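Local coordinates for sulfate permease family protein (Vibrio cholerae, PDB 4DGH), which probably moves anions such as sulfate across the membrane as a SulP-family transporter, of which this piece is the cytoplasmic STAS domain, at the interface of chains A and B. Coordinates in Å, arbitrary orientation; residue numbers count along the deposited sequence, not the author numbering. Chains: chain A/B, Sulfate permease family protein.

The interface of chains A and B. Residues chain A 17, 21-23, 38, 42, 49; chain B 30, 61, 63, 65.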
ATOM      1  N   LEU A  17      17.622 -13.987 -12.942  1.00 24.88           N
ATOM      2  CA  LEU A  17      17.538 -14.792 -11.747  1.00 25.59           C
ATOM      3  C   LEU A  17      17.063 -16.171 -12.219  1.00 25.33           C
ATOM      4  O   LEU A  17      16.124 -16.281 -13.055  1.00 26.66           O
ATOM      5  CB  LEU A  17      16.429 -14.219 -10.860  1.00 26.04           C
ATOM      6  CG  LEU A  17      16.760 -13.231  -9.740  1.00 28.52           C
ATOM      7  CD1 LEU A  17      15.393 -12.949  -9.073  1.00 28.61           C
ATOM      8  CD2 LEU A  17      17.732 -13.856  -8.734  1.00 25.09           C
ATOM      9  N   LEU A  21      15.256 -19.546  -7.795  1.00 21.38           N
ATOM     10  CA  LEU A  21      15.521 -18.614  -6.691  1.00 20.00           C
ATOM     11  C   LEU A  21      14.506 -17.464  -6.761  1.00 21.35           C
ATOM     12  O   LEU A  21      14.290 -16.879  -7.850  1.00 21.13           O
ATOM     13  CB  LEU A  21      16.926 -18.075  -6.902  1.00 20.95           C
ATOM     14  CG  LEU A  21      17.352 -16.993  -5.924  1.00 22.46           C
ATOM     15  CD1 LEU A  21      17.392 -17.617  -4.537  1.00 20.66           C
ATOM     16  CD2 LEU A  21      18.729 -16.566  -6.327  1.00 22.10           C
ATOM     17  N   ALA A  22      13.935 -17.096  -5.621  1.00 19.17           N
ATOM     18  CA  ALA A  22      13.048 -15.948  -5.517  1.00 18.49           C
ATOM     19  C   ALA A  22      13.640 -15.014  -4.439  1.00 18.67           C
ATOM     20  O   ALA A  22      14.484 -15.401  -3.611  1.00 17.61           O
ATOM     21  CB  ALA A  22      11.634 -16.402  -5.181  1.00 17.84           C
ATOM     22  N   VAL A  23      13.212 -13.765  -4.472  1.00 18.17           N
ATOM     23  CA  VAL A  23      13.783 -12.777  -3.567  1.00 18.22           C
ATOM     24  C   VAL A  23      12.567 -11.936  -3.157  1.00 18.42           C
ATOM     25  O   VAL A  23      11.765 -11.494  -4.032  1.00 18.58           O
ATOM     26  CB  VAL A  23      14.801 -11.896  -4.288  1.00 17.36           C
ATOM     27  CG1 VAL A  23      15.205 -10.763  -3.334  1.00 18.86           C
ATOM     28  CG2 VAL A  23      16.017 -12.708  -4.701  1.00 18.56           C
ATOM     29  N   PHE A  38       2.203 -12.083   0.296  1.00 32.50           N
ATOM     30  CA  PHE A  38       3.238 -12.904  -0.264  1.00 34.11           C
ATOM     31  C   PHE A  38       3.029 -14.369   0.136  1.00 35.06           C
ATOM     32  O   PHE A  38       3.231 -15.286  -0.652  1.00 32.32           O
ATOM     33  CB  PHE A  38       4.608 -12.461   0.165  1.00 33.96           C
ATOM     34  CG  PHE A  38       5.650 -13.018  -0.710  1.00 37.07           C
ATOM     35  CD1 PHE A  38       5.580 -12.817  -2.075  1.00 37.11           C
ATOM     36  CD2 PHE A  38       6.633 -13.843  -0.225  1.00 37.82           C
ATOM     37  CE1 PHE A  38       6.522 -13.370  -2.944  1.00 35.86           C
ATOM     38  CE2 PHE A  38       7.609 -14.356  -1.087  1.00 32.98           C
ATOM     39  CZ  PHE A  38       7.523 -14.155  -2.462  1.00 33.05           C
HETATM   40  N   MSE A  42       2.476 -17.429  -2.446  1.00 23.91           N
HETATM   41  CA  MSE A  42       3.335 -18.615  -2.434  1.00 26.90           C
HETATM   42  C   MSE A  42       2.468 -19.859  -2.263  1.00 27.20           C
HETATM   43  O   MSE A  42       2.813 -20.953  -2.737  1.00 28.19           O
HETATM   44  CB  MSE A  42       4.345 -18.475  -1.277  1.00 26.53           C
HETATM   45  CG  MSE A  42       5.437 -19.514  -1.439  1.00 30.92           C
HETATM   46 SE   MSE A  42       6.592 -18.926  -2.953  0.87 31.85          SE
HETATM   47  CE  MSE A  42       8.059 -17.802  -2.288  1.00 32.69           C
ATOM     48  N   PRO A  49       9.717 -21.727  -5.845  1.00 24.44           N
ATOM     49  CA  PRO A  49      11.158 -21.712  -6.004  1.00 24.07           C
ATOM     50  C   PRO A  49      11.780 -22.763  -5.037  1.00 24.78           C
ATOM     51  O   PRO A  49      11.128 -23.144  -4.090  1.00 27.52           O
ATOM     52  CB  PRO A  49      11.542 -20.257  -5.551  1.00 21.18           C
ATOM     53  CG  PRO A  49      10.437 -19.827  -4.619  1.00 21.84           C
ATOM     54  CD  PRO A  49       9.187 -20.642  -4.997  1.00 24.05           C
TER
ATOM     55  N   PHE B  30       7.360  -6.220  -6.231  1.00 26.92           N
ATOM     56  CA  PHE B  30       6.396  -7.000  -5.423  1.00 28.28           C
ATOM     57  C   PHE B  30       5.018  -6.409  -5.703  1.00 28.43           C
ATOM     58  O   PHE B  30       4.378  -5.737  -4.844  1.00 30.52           O
ATOM     59  CB  PHE B  30       6.822  -6.926  -3.911  1.00 28.03           C
ATOM     60  CG  PHE B  30       8.312  -7.153  -3.699  1.00 28.12           C
ATOM     61  CD1 PHE B  30       8.950  -8.276  -4.231  1.00 29.94           C
ATOM     62  CD2 PHE B  30       9.085  -6.226  -2.979  1.00 30.83           C
ATOM     63  CE1 PHE B  30      10.290  -8.484  -4.022  1.00 30.13           C
ATOM     64  CE2 PHE B  30      10.438  -6.432  -2.810  1.00 33.13           C
ATOM     65  CZ  PHE B  30      11.042  -7.567  -3.310  1.00 27.89           C
ATOM     66  N   PHE B  61      13.105  -6.827 -11.560  1.00 23.14           N
ATOM     67  CA  PHE B  61      13.410  -8.215 -11.783  1.00 24.12           C
ATOM     68  C   PHE B  61      12.087  -8.946 -11.528  1.00 24.52           C
ATOM     69  O   PHE B  61      11.154  -8.361 -10.969  1.00 23.05           O
ATOM     70  CB  PHE B  61      14.528  -8.774 -10.850  1.00 25.54           C
ATOM     71  CG  PHE B  61      14.120  -8.812  -9.402  1.00 25.31           C
ATOM     72  CD1 PHE B  61      13.420  -9.932  -8.870  1.00 26.09           C
ATOM     73  CD2 PHE B  61      14.373  -7.708  -8.566  1.00 27.92           C
ATOM     74  CE1 PHE B  61      12.985  -9.912  -7.535  1.00 27.37           C
ATOM     75  CE2 PHE B  61      13.968  -7.706  -7.226  1.00 29.52           C
ATOM     76  CZ  PHE B  61      13.237  -8.814  -6.732  1.00 28.90           C
ATOM     77  N   ASP B  63      10.799 -13.035 -10.374  1.00 24.52           N
ATOM     78  CA  ASP B  63      11.092 -14.428 -10.135  1.00 24.48           C
ATOM     79  C   ASP B  63       9.879 -15.239 -10.559  1.00 24.75           C
ATOM     80  O   ASP B  63       8.858 -14.669 -11.032  1.00 22.31           O
ATOM     81  CB  ASP B  63      11.545 -14.650  -8.627  1.00 25.40           C
ATOM     82  CG  ASP B  63      10.528 -14.178  -7.603  0.75 25.62           C
ATOM     83  OD1 ASP B  63       9.311 -14.320  -7.859  0.75 24.54           O
ATOM     84  OD2 ASP B  63      10.937 -13.638  -6.509  0.75 26.22           O
ATOM     85  N   THR B  65       7.618 -16.395  -8.853  1.00 22.72           N
ATOM     86  CA  THR B  65       6.399 -15.999  -8.196  1.00 23.45           C
ATOM     87  C   THR B  65       5.739 -14.815  -8.933  1.00 23.95           C
ATOM     88  O   THR B  65       4.493 -14.783  -9.093  1.00 25.20           O
ATOM     89  CB  THR B  65       6.530 -15.703  -6.645  1.00 25.10           C
ATOM     90  OG1 THR B  65       7.300 -14.539  -6.473  1.00 29.88           O
ATOM     91  CG2 THR B  65       7.288 -16.808  -5.895  1.00 26.63           C
TER
HETATM   92  O   HOH W   1       9.408 -11.589  -5.967  1.00 43.13           O
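B:Asp63 reaches across to strand 21-25 of chain A and takes the backbone N-H of A:Val23 on its carboxylate oxygen OD2, N to OD2 3.1 Å. This joins two STAS domains, the loop and helix start of chain B docking against strand 21-25 and helix 32-44 of chain A. The bond is fairly straight, 161° at the hydrogen, and uses the anti side of OD2, 20° out of the carboxylate plane. A short acid suits this place because it offers two acceptors at the end of one methylene: OD2 turns to the partner, while OD1 receives the hydroxyl OG1 of B:Thr65 at 2.5 Å on its syn side, which should limit rotation of the carboxylate. Just ahead of helix 64-78, B:Asp63 looks like an N-cap; the N-H of B:Thr65 also points to OD1, though weakly, and the helix end could help stabilise a negative charge.

Packing is densest around this acid. A:Ala22 lies against the carboxylate, CB to CG 3.5 Å, its single methyl letting the acid come close to the strand backbone. With OG1 held between backbone N and carbonyl carbon (chi1 68°), B:Thr65 turns its methyl CG2 towards A:Met42, a selenomethionine whose selenium, replacing sulfur, lies 3.7 Å away. A:Phe38 crosses B:Thr65 at about a right angle.

A:Leu17 and B:Phe61 cross obliquely, CD1 to CD1 3.6 Å, an apolar pairing; contacts thin out at B:Phe30, which hides little surface. The interface is not an exact two-fold and may belong to crystal packing only. A:Val23 supplies backbone groups to the polar contacts, which therefore do not depend on its side chain. Between the acid and the in-plane edge of the B:Phe30 ring lies a water, its oxygen 2.6 Å from OD2 of B:Asp63 and 3.1 Å from the carbonyl O of A:Val23.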